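Long-range contact in ceramide very long chain fatty acid hydroxylase SCS7 (Saccharomyces cerevisiae, PDB 4ZR1), which hydroxylates the very long chain fatty acids of sphingolipids, probably at C-2 of the acyl chain of dihydroceramides and phytoceramides: residues V139-R151 / G262-T276. Numbering follows the deposited sequence.
Sequences VFVWTLIEYGLHR and GFGVTSWFWDEVFGT. With ZN (zinc ion), chain D; BOG (octyl beta-D-glucopyranoside), chain F.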
# COMPACT_ATOMS: atom_id res chain seq x y z
N VAL A 139 17.49 4.52 -6.72
CA VAL A 139 16.46 3.57 -7.14
C VAL A 139 16.60 2.21 -6.44
O VAL A 139 15.62 1.56 -6.12
CB VAL A 139 16.48 3.38 -8.65
CG1 VAL A 139 15.44 2.34 -9.08
CG2 VAL A 139 16.25 4.72 -9.37
N PHE A 140 17.84 1.80 -6.20
CA PHE A 140 18.09 0.51 -5.57
C PHE A 140 17.71 0.55 -4.09
O PHE A 140 17.09 -0.39 -3.56
CB PHE A 140 19.57 0.12 -5.73
CG PHE A 140 19.96 -1.14 -5.00
CD1 PHE A 140 19.63 -2.39 -5.50
CD2 PHE A 140 20.65 -1.07 -3.80
CE1 PHE A 140 19.99 -3.54 -4.84
CE2 PHE A 140 21.02 -2.23 -3.12
CZ PHE A 140 20.69 -3.46 -3.64
N VAL A 141 18.07 1.64 -3.43
CA VAL A 141 17.70 1.85 -2.04
C VAL A 141 16.18 1.99 -1.92
O VAL A 141 15.60 1.51 -0.94
CB VAL A 141 18.41 3.10 -1.45
CG1 VAL A 141 17.86 3.46 -0.07
CG2 VAL A 141 19.91 2.87 -1.38
N TRP A 142 15.53 2.61 -2.91
CA TRP A 142 14.08 2.70 -2.87
C TRP A 142 13.44 1.31 -2.72
O TRP A 142 12.54 1.12 -1.90
CB TRP A 142 13.46 3.39 -4.10
CG TRP A 142 12.00 3.00 -4.13
CD1 TRP A 142 11.41 2.11 -4.98
CD2 TRP A 142 10.99 3.38 -3.19
NE1 TRP A 142 10.08 1.95 -4.65
CE2 TRP A 142 9.80 2.72 -3.55
CE3 TRP A 142 10.97 4.25 -2.09
CZ2 TRP A 142 8.61 2.88 -2.85
CZ3 TRP A 142 9.78 4.41 -1.39
CH2 TRP A 142 8.62 3.73 -1.77
N THR A 143 13.90 0.34 -3.52
CA THR A 143 13.26 -0.98 -3.53
C THR A 143 13.38 -1.66 -2.18
O THR A 143 12.54 -2.50 -1.84
CB THR A 143 13.87 -1.93 -4.58
OG1 THR A 143 15.15 -2.41 -4.14
CG2 THR A 143 13.99 -1.24 -5.91
N LEU A 144 14.43 -1.31 -1.43
CA LEU A 144 14.64 -1.88 -0.11
C LEU A 144 13.69 -1.22 0.89
O LEU A 144 13.04 -1.91 1.68
CB LEU A 144 16.10 -1.72 0.32
CG LEU A 144 16.47 -2.53 1.57
CD1 LEU A 144 16.13 -4.02 1.40
CD2 LEU A 144 17.93 -2.34 1.89
N ILE A 145 13.64 0.10 0.84
CA ILE A 145 12.63 0.89 1.54
C ILE A 145 11.21 0.40 1.25
O ILE A 145 10.42 0.15 2.18
CB ILE A 145 12.75 2.37 1.17
CG1 ILE A 145 14.05 2.93 1.75
CG2 ILE A 145 11.55 3.15 1.65
CD1 ILE A 145 14.43 4.29 1.22
N GLU A 146 10.90 0.26 -0.04
CA GLU A 146 9.63 -0.31 -0.49
C GLU A 146 9.31 -1.63 0.22
O GLU A 146 8.21 -1.81 0.73
CB GLU A 146 9.66 -0.54 -2.01
CG GLU A 146 8.49 -1.36 -2.53
CD GLU A 146 8.70 -1.83 -3.96
OE1 GLU A 146 8.43 -3.03 -4.23
OE2 GLU A 146 9.12 -1.01 -4.82
N TYR A 147 10.28 -2.54 0.27
CA TYR A 147 10.12 -3.80 0.99
C TYR A 147 9.95 -3.58 2.50
O TYR A 147 9.11 -4.23 3.12
CB TYR A 147 11.33 -4.73 0.74
CG TYR A 147 11.24 -6.05 1.48
CD1 TYR A 147 10.56 -7.13 0.93
CD2 TYR A 147 11.81 -6.21 2.74
CE1 TYR A 147 10.46 -8.33 1.61
CE2 TYR A 147 11.72 -7.40 3.42
CZ TYR A 147 11.05 -8.46 2.85
OH TYR A 147 10.95 -9.65 3.53
N GLY A 148 10.73 -2.68 3.07
CA GLY A 148 10.74 -2.46 4.51
C GLY A 148 9.52 -1.76 5.07
O GLY A 148 8.94 -2.21 6.07
N LEU A 149 9.12 -0.65 4.45
CA LEU A 149 7.89 0.03 4.82
C LEU A 149 6.70 -0.91 4.72
O LEU A 149 5.91 -1.01 5.66
CB LEU A 149 7.65 1.25 3.93
CG LEU A 149 8.64 2.37 4.18
CD1 LEU A 149 8.27 3.61 3.38
CD2 LEU A 149 8.68 2.67 5.67
N HIS A 150 6.60 -1.61 3.60
CA HIS A 150 5.47 -2.49 3.38
C HIS A 150 5.39 -3.59 4.42
O HIS A 150 4.33 -3.83 5.00
CB HIS A 150 5.55 -3.12 1.99
CG HIS A 150 4.30 -3.83 1.59
ND1 HIS A 150 4.20 -4.57 0.44
CD2 HIS A 150 3.09 -3.89 2.20
CE1 HIS A 150 2.98 -5.08 0.35
NE2 HIS A 150 2.29 -4.68 1.40
N ARG A 151 6.51 -4.25 4.68
CA ARG A 151 6.51 -5.40 5.60
C ARG A 151 6.45 -5.01 7.07
O ARG A 151 5.74 -5.65 7.86
CB ARG A 151 7.75 -6.26 5.35
CG ARG A 151 7.90 -7.40 6.34
CD ARG A 151 9.04 -8.29 5.95
NE ARG A 151 9.42 -9.19 7.03
CZ ARG A 151 10.44 -10.03 6.96
NH1 ARG A 151 11.20 -10.06 5.87
NH2 ARG A 151 10.72 -10.82 7.99
N GLY A 262 4.96 -11.71 0.16
CA GLY A 262 4.80 -10.94 -1.07
C GLY A 262 4.85 -9.43 -0.86
O GLY A 262 4.06 -8.69 -1.46
N PHE A 263 5.80 -8.97 -0.04
CA PHE A 263 5.90 -7.55 0.29
C PHE A 263 6.51 -6.71 -0.83
O PHE A 263 6.28 -5.50 -0.89
CB PHE A 263 6.69 -7.37 1.58
CG PHE A 263 6.09 -8.10 2.75
CD1 PHE A 263 4.88 -7.69 3.28
CD2 PHE A 263 6.74 -9.19 3.31
CE1 PHE A 263 4.31 -8.36 4.36
CE2 PHE A 263 6.18 -9.86 4.39
CZ PHE A 263 4.96 -9.44 4.91
N GLY A 264 7.27 -7.34 -1.72
CA GLY A 264 7.81 -6.61 -2.86
C GLY A 264 6.74 -6.40 -3.91
O GLY A 264 6.02 -7.35 -4.23
N VAL A 265 6.61 -5.20 -4.46
CA VAL A 265 5.55 -4.98 -5.45
C VAL A 265 6.13 -4.46 -6.77
O VAL A 265 5.52 -4.66 -7.83
CB VAL A 265 4.40 -4.02 -4.89
CG1 VAL A 265 4.54 -3.79 -3.40
CG2 VAL A 265 4.32 -2.71 -5.63
N THR A 266 7.31 -3.85 -6.75
CA THR A 266 8.00 -3.63 -8.04
C THR A 266 8.79 -4.86 -8.43
O THR A 266 9.21 -4.99 -9.58
CB THR A 266 8.96 -2.44 -8.02
OG1 THR A 266 9.92 -2.61 -6.98
CG2 THR A 266 8.19 -1.15 -7.81
N SER A 267 9.02 -5.75 -7.45
CA SER A 267 9.63 -7.07 -7.68
C SER A 267 9.62 -7.87 -6.39
O SER A 267 9.42 -7.31 -5.32
CB SER A 267 11.08 -6.95 -8.16
OG SER A 267 11.95 -6.72 -7.06
N TRP A 268 9.86 -9.18 -6.49
CA TRP A 268 9.94 -10.03 -5.32
C TRP A 268 11.39 -10.31 -4.94
O TRP A 268 11.67 -11.21 -4.15
CB TRP A 268 9.21 -11.35 -5.55
CG TRP A 268 9.66 -12.05 -6.76
CD1 TRP A 268 10.83 -12.74 -6.92
CD2 TRP A 268 8.94 -12.18 -8.00
NE1 TRP A 268 10.89 -13.27 -8.19
CE2 TRP A 268 9.74 -12.94 -8.87
CE3 TRP A 268 7.70 -11.71 -8.45
CZ2 TRP A 268 9.35 -13.25 -10.17
CZ3 TRP A 268 7.31 -12.03 -9.74
CH2 TRP A 268 8.13 -12.79 -10.58
N PHE A 269 12.29 -9.53 -5.52
CA PHE A 269 13.72 -9.61 -5.23
C PHE A 269 14.00 -9.71 -3.73
O PHE A 269 14.52 -10.71 -3.25
CB PHE A 269 14.42 -8.38 -5.82
CG PHE A 269 15.90 -8.37 -5.63
CD1 PHE A 269 16.72 -9.07 -6.50
CD2 PHE A 269 16.49 -7.66 -4.60
CE1 PHE A 269 18.08 -9.07 -6.34
CE2 PHE A 269 17.85 -7.66 -4.43
CZ PHE A 269 18.65 -8.36 -5.31
N TRP A 270 13.61 -8.68 -2.98
CA TRP A 270 13.85 -8.65 -1.55
C TRP A 270 13.01 -9.67 -0.78
O TRP A 270 13.30 -9.97 0.38
CB TRP A 270 13.60 -7.24 -1.01
CG TRP A 270 14.51 -6.24 -1.62
CD1 TRP A 270 14.18 -5.25 -2.50
CD2 TRP A 270 15.93 -6.14 -1.42
NE1 TRP A 270 15.30 -4.53 -2.85
CE2 TRP A 270 16.39 -5.06 -2.20
CE3 TRP A 270 16.85 -6.87 -0.65
CZ2 TRP A 270 17.73 -4.68 -2.23
CZ3 TRP A 270 18.18 -6.49 -0.69
CH2 TRP A 270 18.61 -5.41 -1.47
N ASP A 271 11.97 -10.20 -1.42
CA ASP A 271 11.18 -11.28 -0.83
C ASP A 271 12.03 -12.54 -0.78
O ASP A 271 12.03 -13.29 0.20
CB ASP A 271 9.90 -11.54 -1.62
CG ASP A 271 8.74 -10.70 -1.14
OD1 ASP A 271 8.64 -10.45 0.08
OD2 ASP A 271 7.92 -10.29 -2.00
N GLU A 272 12.75 -12.76 -1.86
CA GLU A 272 13.59 -13.94 -1.97
C GLU A 272 14.76 -13.83 -0.99
O GLU A 272 15.02 -14.74 -0.21
CB GLU A 272 14.06 -14.08 -3.41
CG GLU A 272 13.76 -15.42 -4.03
CD GLU A 272 13.56 -15.34 -5.54
OE1 GLU A 272 14.28 -14.56 -6.19
OE2 GLU A 272 12.75 -16.13 -6.09
N VAL A 273 15.43 -12.69 -1.03
CA VAL A 273 16.55 -12.38 -0.14
C VAL A 273 16.21 -12.60 1.34
O VAL A 273 16.99 -13.21 2.07
CB VAL A 273 17.01 -10.93 -0.35
CG1 VAL A 273 18.07 -10.55 0.67
CG2 VAL A 273 17.50 -10.71 -1.77
N PHE A 274 15.05 -12.10 1.77
CA PHE A 274 14.68 -12.15 3.19
C PHE A 274 13.65 -13.21 3.51
O PHE A 274 13.03 -13.20 4.57
CB PHE A 274 14.15 -10.80 3.65
CG PHE A 274 15.16 -9.70 3.60
CD1 PHE A 274 16.20 -9.67 4.51
CD2 PHE A 274 15.03 -8.68 2.69
CE1 PHE A 274 17.14 -8.64 4.49
CE2 PHE A 274 15.96 -7.64 2.66
CZ PHE A 274 17.02 -7.62 3.56
N GLY A 275 13.47 -14.13 2.57
CA GLY A 275 12.63 -15.29 2.79
C GLY A 275 11.19 -14.96 3.13
O GLY A 275 10.66 -15.43 4.13
N THR A 276 10.57 -14.13 2.30
CA THR A 276 9.14 -13.87 2.41
C THR A 276 8.47 -14.05 1.06
O THR A 276 7.36 -13.58 0.85
CB THR A 276 8.84 -12.45 2.95
OG1 THR A 276 9.52 -11.48 2.14
CG2 THR A 276 9.28 -12.31 4.40
ZN ZN D . 0.09 -5.10 1.98
C1 BOG F . 11.57 -7.25 -13.48
O1 BOG F . 11.61 -5.95 -12.94
C2 BOG F . 10.39 -7.37 -14.45
O2 BOG F . 9.14 -7.30 -13.78
C3 BOG F . 10.45 -8.69 -15.18
O3 BOG F . 9.57 -8.65 -16.28
C4 BOG F . 11.85 -9.03 -15.66
O4 BOG F . 11.88 -10.39 -16.02
C5 BOG F . 12.88 -8.77 -14.58
O5 BOG F . 12.79 -7.44 -14.15
C6 BOG F . 14.27 -8.98 -15.16
O6 BOG F . 14.74 -10.28 -14.89
C1' BOG F . 12.63 -5.72 -12.00
C2' BOG F . 12.53 -4.27 -11.58
C3' BOG F . 13.27 -3.99 -10.29
C4' BOG F . 13.58 -2.51 -10.21
C5' BOG F . 12.29 -1.72 -10.29
C6' BOG F . 12.59 -0.30 -10.72
C7' BOG F . 11.53 0.64 -10.20
C8' BOG F . 11.56 0.64 -8.69
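Glu-146 grips the loop at Val-265 and Thr-266 with both carboxylate oxygens. Its OE1 accepts two backbone N-H groups from the same face of the carboxylate plane: Val-265 N at 2.8 Å, nearly along the C-O axis, and Thr-266 N, almost straight at 177°. Its OE2 takes the hydroxyl of Thr-266 through the syn lone pair. An alanine in place of Glu-146 would probably leave these three buried donors without an acceptor and the loop freer to shift.

His-150 works at both ends of its ring. ND1 donates to Phe-263 O at 2.6 Å, which fixes the ring's rotation, while NE2 binds a zinc ion at 2.3 Å. His-155, His-174, His-178 and His-254 complete that site, part of the likely catalytic dimetal centre.

Tyr-147 OH donates to Thr-276 OG1, which in turn donates to Asp-271 OD1. Trp-270 NE1 donates to Thr-143 OG1, and Leu-144 CD1 sits over the indole face, 3.5 Å from Trp-270 CD2. The aliphatic part of Arg-151 lies over one face of the Phe-263 ring, with CB making a CH-pi contact.

Helix 269-273, probably cytoplasmic, crosses segment 139-151 of transmembrane helix 128-154 at 68° between their axes; the loop packs alongside. Val-265 also touches helices 211-236 and 242-256.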